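Local coordinates for hypothetical protein DUF871 (Enterococcus faecalis, PDB 2P0O) that is of unknown function but is probably a 6-phospho-N-acetylmuramidase with a TIM-barrel domain, at residues 153-157 / 158-162. Residues are numbered along the deposited sequence; the frame is centred on the assembly and turned at random.
Sequences TGIGT and TFFNE
I155 reaches from the incoming loop to F160 in the first turn of the helix, its terminal CD1 lying 3.4 Å from CD1 of the F160 ring. The two side chains run at a slant to each other. The same methyl also lies 3.8 Å from F160 CB. CG1 of I155 sits between its own N and carbonyl carbon (chi1 72°), and the extended second torsion carries CD1 onward to the ring. One residue earlier on the helix, F159 meets I155 nearer its root, CD1 of the F159 ring lying 4.1 Å from I155 CB. I155 thus touches two successive aromatic residues through different carbons.

In the backbone, the helix opens with two i to i+4 hydrogen bonds. G156 is the N-cap residue, and its carbonyl O accepts from F160 N at 3.0 Å with an N-H...O angle of 161°. One step on, N161 N donates to T157 O at 2.7 Å, continuing the pattern. T157 and N161 also lie alongside each other, pointing the same way, with CG2 of T157 3.6 Å from ND2 of N161. The T157 rotamer leaves CG2 anti to the backbone N, alongside N161, while OG1, beside that N, hydrogen-bonds K197 NZ.

Outside the turn, H145 meets the buried F160 ring with planes inclined at about 40° and also touches I155. The F160 side chain is about 9 Å from a bound sodium ion. Backbone hydrogen bonds tie I155 to T194 and E196, joining two loops on the barrel. The contact lies where the loop after strand 141-144 enters helix 157-169, the sixth strand of the eight-stranded parallel barrel and the helix that follows it.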
# COMPACT_ATOMS: atom_id res chain seq x y z
N THR A 153 12.70 -4.87 13.29
CA THR A 153 13.88 -4.81 12.44
C THR A 153 13.67 -3.97 11.14
O THR A 153 14.61 -3.76 10.36
CB THR A 153 14.39 -6.25 12.07
OG1 THR A 153 13.40 -6.89 11.24
CG2 THR A 153 14.66 -7.08 13.32
N GLY A 154 12.45 -3.46 10.93
CA GLY A 154 12.15 -2.59 9.80
C GLY A 154 12.88 -1.25 9.93
O GLY A 154 13.30 -0.83 11.05
N ILE A 155 13.01 -0.58 8.79
CA ILE A 155 13.77 0.65 8.71
C ILE A 155 12.93 1.81 9.21
O ILE A 155 11.71 1.69 9.33
CB ILE A 155 14.26 0.90 7.26
CG1 ILE A 155 13.10 1.31 6.36
CG2 ILE A 155 14.93 -0.37 6.70
CD1 ILE A 155 13.55 1.47 4.85
N GLY A 156 13.62 2.90 9.54
CA GLY A 156 12.99 4.12 10.05
C GLY A 156 12.72 5.11 8.95
O GLY A 156 13.32 5.04 7.87
N THR A 157 11.81 6.05 9.22
CA THR A 157 11.34 6.99 8.19
C THR A 157 12.47 7.88 7.65
O THR A 157 12.56 8.13 6.43
CB THR A 157 10.17 7.84 8.73
OG1 THR A 157 9.04 6.98 8.91
CG2 THR A 157 9.79 8.98 7.75
N THR A 158 13.33 8.32 8.56
CA THR A 158 14.44 9.23 8.28
C THR A 158 15.45 8.62 7.30
O THR A 158 15.80 9.23 6.28
CB THR A 158 15.14 9.65 9.62
OG1 THR A 158 14.23 10.42 10.41
CG2 THR A 158 16.43 10.46 9.41
N PHE A 159 15.95 7.43 7.66
CA PHE A 159 16.87 6.67 6.82
C PHE A 159 16.23 6.39 5.47
O PHE A 159 16.87 6.53 4.43
CB PHE A 159 17.24 5.36 7.52
CG PHE A 159 17.90 4.33 6.61
CD1 PHE A 159 17.13 3.46 5.83
CD2 PHE A 159 19.29 4.23 6.56
CE1 PHE A 159 17.75 2.49 5.00
CE2 PHE A 159 19.91 3.27 5.74
CZ PHE A 159 19.14 2.40 4.95
N PHE A 160 14.97 5.96 5.49
CA PHE A 160 14.19 5.68 4.30
C PHE A 160 14.11 6.93 3.42
O PHE A 160 14.41 6.85 2.22
CB PHE A 160 12.82 5.20 4.75
CG PHE A 160 11.81 4.91 3.64
CD1 PHE A 160 11.85 3.72 2.93
CD2 PHE A 160 10.76 5.79 3.41
CE1 PHE A 160 10.89 3.39 1.98
CE2 PHE A 160 9.78 5.49 2.44
CZ PHE A 160 9.84 4.29 1.73
N ASN A 161 13.74 8.07 4.00
CA ASN A 161 13.59 9.31 3.25
C ASN A 161 14.94 9.75 2.70
O ASN A 161 15.05 10.16 1.55
CB ASN A 161 13.05 10.43 4.14
CG ASN A 161 11.57 10.32 4.36
OD1 ASN A 161 10.88 9.50 3.75
ND2 ASN A 161 11.05 11.18 5.24
N GLU A 162 15.95 9.63 3.55
CA GLU A 162 17.32 9.96 3.20
C GLU A 162 17.80 9.13 2.02
O GLU A 162 18.35 9.67 1.06
CB GLU A 162 18.21 9.71 4.41
CG GLU A 162 19.60 10.29 4.33
CD GLU A 162 20.39 10.09 5.65
OE1 GLU A 162 20.66 8.93 6.07
OE2 GLU A 162 20.74 11.13 6.27